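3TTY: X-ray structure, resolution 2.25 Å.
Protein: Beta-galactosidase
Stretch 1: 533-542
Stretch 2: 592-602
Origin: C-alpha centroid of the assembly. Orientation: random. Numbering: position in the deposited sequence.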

# COMPACT_ATOMS: atom_id res chain seq x y z
N ASP A 533 -4.60 48.17 -2.70
CA ASP A 533 -4.47 47.75 -4.08
C ASP A 533 -3.01 47.98 -4.48
O ASP A 533 -2.44 49.02 -4.17
CB ASP A 533 -5.43 48.52 -4.99
CG ASP A 533 -6.90 48.17 -4.75
OD1 ASP A 533 -7.22 47.46 -3.77
OD2 ASP A 533 -7.76 48.61 -5.55
N TRP A 534 -2.41 46.99 -5.11
CA TRP A 534 -1.03 47.09 -5.58
C TRP A 534 -0.91 46.38 -6.92
O TRP A 534 -0.87 45.14 -6.99
CB TRP A 534 -0.05 46.53 -4.54
CG TRP A 534 1.37 46.39 -5.06
CD1 TRP A 534 2.15 47.38 -5.60
CD2 TRP A 534 2.16 45.18 -5.10
NE1 TRP A 534 3.37 46.86 -5.97
CE2 TRP A 534 3.40 45.52 -5.69
CE3 TRP A 534 1.94 43.86 -4.71
CZ2 TRP A 534 4.42 44.59 -5.88
CZ3 TRP A 534 2.95 42.93 -4.91
CH2 TRP A 534 4.18 43.30 -5.48
N GLY A 535 -0.88 47.17 -7.99
CA GLY A 535 -0.84 46.65 -9.33
C GLY A 535 -1.97 45.68 -9.54
O GLY A 535 -3.11 45.98 -9.19
N GLY A 536 -1.66 44.51 -10.10
CA GLY A 536 -2.66 43.50 -10.36
C GLY A 536 -3.14 42.75 -9.13
O GLY A 536 -3.91 41.80 -9.25
N LEU A 537 -2.69 43.15 -7.95
CA LEU A 537 -3.07 42.43 -6.72
C LEU A 537 -4.03 43.28 -5.87
O LEU A 537 -3.76 44.46 -5.61
CB LEU A 537 -1.82 42.07 -5.91
CG LEU A 537 -1.38 40.62 -5.63
CD1 LEU A 537 -1.76 39.63 -6.72
CD2 LEU A 537 0.15 40.57 -5.35
N ARG A 538 -5.13 42.69 -5.43
CA ARG A 538 -6.20 43.45 -4.80
C ARG A 538 -7.18 42.57 -4.03
O ARG A 538 -7.59 41.51 -4.51
CB ARG A 538 -6.93 44.25 -5.89
CG ARG A 538 -8.17 44.96 -5.45
CD ARG A 538 -8.68 45.88 -6.56
NE ARG A 538 -8.49 45.30 -7.89
CZ ARG A 538 -9.34 44.46 -8.47
NH1 ARG A 538 -10.46 44.11 -7.84
NH2 ARG A 538 -9.08 43.98 -9.68
N GLY A 539 -7.56 43.02 -2.84
CA GLY A 539 -8.49 42.26 -2.01
C GLY A 539 -7.85 41.02 -1.41
O GLY A 539 -6.71 41.06 -0.96
N SER A 540 -8.60 39.92 -1.40
CA SER A 540 -8.19 38.68 -0.74
C SER A 540 -7.87 37.56 -1.72
O SER A 540 -8.48 37.47 -2.79
CB SER A 540 -9.28 38.20 0.22
OG SER A 540 -9.42 39.09 1.30
N TYR A 541 -6.91 36.71 -1.35
CA TYR A 541 -6.64 35.47 -2.09
C TYR A 541 -6.50 34.33 -1.09
O TYR A 541 -6.37 34.56 0.11
CB TYR A 541 -5.37 35.59 -2.93
CG TYR A 541 -5.38 36.74 -3.91
CD1 TYR A 541 -5.77 36.56 -5.23
CD2 TYR A 541 -5.00 38.02 -3.50
CE1 TYR A 541 -5.78 37.62 -6.13
CE2 TYR A 541 -5.00 39.08 -4.38
CZ TYR A 541 -5.39 38.88 -5.70
OH TYR A 541 -5.40 39.94 -6.57
N SER A 542 -6.53 33.09 -1.56
CA SER A 542 -6.33 31.98 -0.65
C SER A 542 -4.88 31.52 -0.66
O SER A 542 -4.16 31.73 -1.64
CB SER A 542 -7.27 30.82 -0.99
OG SER A 542 -7.11 30.45 -2.34
N ASP A 592 -4.38 32.82 -8.78
CA ASP A 592 -4.73 34.21 -9.07
C ASP A 592 -3.72 35.15 -8.40
O ASP A 592 -3.28 36.13 -9.01
CB ASP A 592 -6.16 34.53 -8.61
CG ASP A 592 -7.22 33.74 -9.37
OD1 ASP A 592 -6.99 33.35 -10.55
OD2 ASP A 592 -8.30 33.51 -8.78
N PHE A 593 -3.35 34.84 -7.16
CA PHE A 593 -2.33 35.64 -6.48
C PHE A 593 -1.03 35.65 -7.27
O PHE A 593 -0.48 36.71 -7.56
CB PHE A 593 -2.07 35.16 -5.05
CG PHE A 593 -0.97 35.92 -4.36
CD1 PHE A 593 -1.25 37.08 -3.66
CD2 PHE A 593 0.35 35.50 -4.44
CE1 PHE A 593 -0.25 37.79 -3.03
CE2 PHE A 593 1.36 36.20 -3.82
CZ PHE A 593 1.05 37.35 -3.11
N LEU A 594 -0.54 34.46 -7.61
CA LEU A 594 0.71 34.36 -8.37
C LEU A 594 0.63 35.04 -9.73
O LEU A 594 1.63 35.58 -10.21
CB LEU A 594 1.17 32.90 -8.49
CG LEU A 594 1.65 32.27 -7.18
CD1 LEU A 594 1.99 30.80 -7.39
CD2 LEU A 594 2.85 33.02 -6.60
N GLN A 595 -0.55 35.03 -10.35
CA GLN A 595 -0.74 35.80 -11.57
C GLN A 595 -0.41 37.27 -11.32
O GLN A 595 0.40 37.86 -12.03
CB GLN A 595 -2.18 35.67 -12.08
CG GLN A 595 -2.55 36.77 -13.07
CD GLN A 595 -3.90 36.56 -13.73
OE1 GLN A 595 -4.05 36.80 -14.93
NE2 GLN A 595 -4.90 36.13 -12.96
N GLY A 596 -1.05 37.85 -10.30
CA GLY A 596 -0.85 39.24 -9.95
C GLY A 596 0.58 39.57 -9.56
O GLY A 596 1.16 40.55 -10.05
N LEU A 597 1.15 38.75 -8.68
CA LEU A 597 2.52 38.93 -8.21
C LEU A 597 3.51 38.98 -9.37
O LEU A 597 4.30 39.91 -9.50
CB LEU A 597 2.90 37.80 -7.24
CG LEU A 597 4.29 37.95 -6.61
CD1 LEU A 597 4.36 39.25 -5.83
CD2 LEU A 597 4.65 36.76 -5.71
N ILE A 598 3.44 37.96 -10.21
CA ILE A 598 4.29 37.86 -11.39
C ILE A 598 4.15 39.06 -12.31
O ILE A 598 5.13 39.62 -12.79
CB ILE A 598 3.94 36.61 -12.18
CG1 ILE A 598 4.31 35.37 -11.36
CG2 ILE A 598 4.63 36.60 -13.52
CD1 ILE A 598 5.77 35.33 -10.95
N ALA A 599 2.90 39.44 -12.57
CA ALA A 599 2.61 40.61 -13.38
C ALA A 599 3.25 41.88 -12.79
O ALA A 599 3.84 42.70 -13.51
CB ALA A 599 1.10 40.79 -13.53
N ASN A 600 3.15 42.03 -11.48
CA ASN A 600 3.74 43.18 -10.80
C ASN A 600 5.25 43.18 -10.91
O ASN A 600 5.85 44.18 -11.32
CB ASN A 600 3.32 43.21 -9.34
CG ASN A 600 1.90 43.64 -9.16
OD1 ASN A 600 1.22 43.95 -10.14
ND2 ASN A 600 1.42 43.65 -7.92
N LEU A 601 5.86 42.06 -10.55
CA LEU A 601 7.31 41.95 -10.55
C LEU A 601 7.87 42.22 -11.93
O LEU A 601 8.89 42.89 -12.06
CB LEU A 601 7.76 40.58 -10.02
CG LEU A 601 7.32 40.28 -8.58
CD1 LEU A 601 8.21 39.23 -7.94
CD2 LEU A 601 7.31 41.55 -7.72
N CYS A 602 7.21 41.71 -12.97
CA CYS A 602 7.67 41.92 -14.34
C CYS A 602 7.53 43.39 -14.79
O CYS A 602 8.43 43.95 -15.41
CB CYS A 602 6.96 40.98 -15.32
SG CYS A 602 7.33 39.21 -15.07

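A tight turn can dock on a helix when one side chain of the helix hydrogen-bonds to two backbone groups of the turn and a glycine on the helix leaves room for a leucine that follows. The contact between residues 533-542 and the helix 592-602 of this beta-galactosidase illustrates both devices.

Asp 533 stays out of reach, and the contact begins at Trp 534, the first residue of a type II' turn that closes at Leu 537. The turn is held by a reciprocal backbone pair, Trp 534 N to Leu 537 O and Leu 537 N to Trp 534 O, both 2.9 Å. Trp 534 O does double duty, since it also accepts a hydrogen bond from Asn 600 ND2 at 2.9 Å. The indole also reaches the helix, its end coming nearer than the sideways CA-to-CB bond suggests. Asn 600 covers one face of it, with CB 4.2 Å from the centroid of the six-membered ring, while the ring edge meets two leucines, Trp 534 CZ3 lying 4.0 Å from Leu 597 CD1 and Trp 534 CH2 4.2 Å from Leu 601 CD2.

Gly 535 sits at positive phi, a conformation that favours glycine, and the helix adds a second constraint: a CB here would fall 2.2 Å from Asn 600 OD1. That oxygen is already engaged, accepting a hydrogen bond from Gly 536 N at 2.9 Å. The amide of Asn 600 thus reads the turn with both its ends, donating through ND2 and accepting through OD1. The CA atoms of the two stretches come closest at Gly 536, where Gly 536 CA lies 4.6 Å from Gly 596 CA, although a CB on Gly 536 itself would find room.

What the bare backbone at Gly 596 makes possible is seen at Leu 537. Leu 537 CD1 rests 3.4 Å from Gly 596 CA and 3.3 Å from Phe 593 O, occupying space where a CB on Gly 596 would clash with that methyl. Leu 537 CD2 packs against Phe 593 CE1 at 3.6 Å. Both chi angles of this leucine lie between the usual wells.

Arg 538, Gly 539 and Ser 540 leave the helix untouched, yet Arg 538 N donates to Tyr 541 OH at 3.0 Å, tying the far end of the tyrosine back to the chain just after the turn. Tyr 541, in the strand, then returns to the helix. Phe 593 CA sits over its ring, 4.1 Å from the centroid, and the edge of the Phe 593 ring points toward the tyrosine face, the planes at 77°. With Ser 542, whose side chain points away, the contact ends.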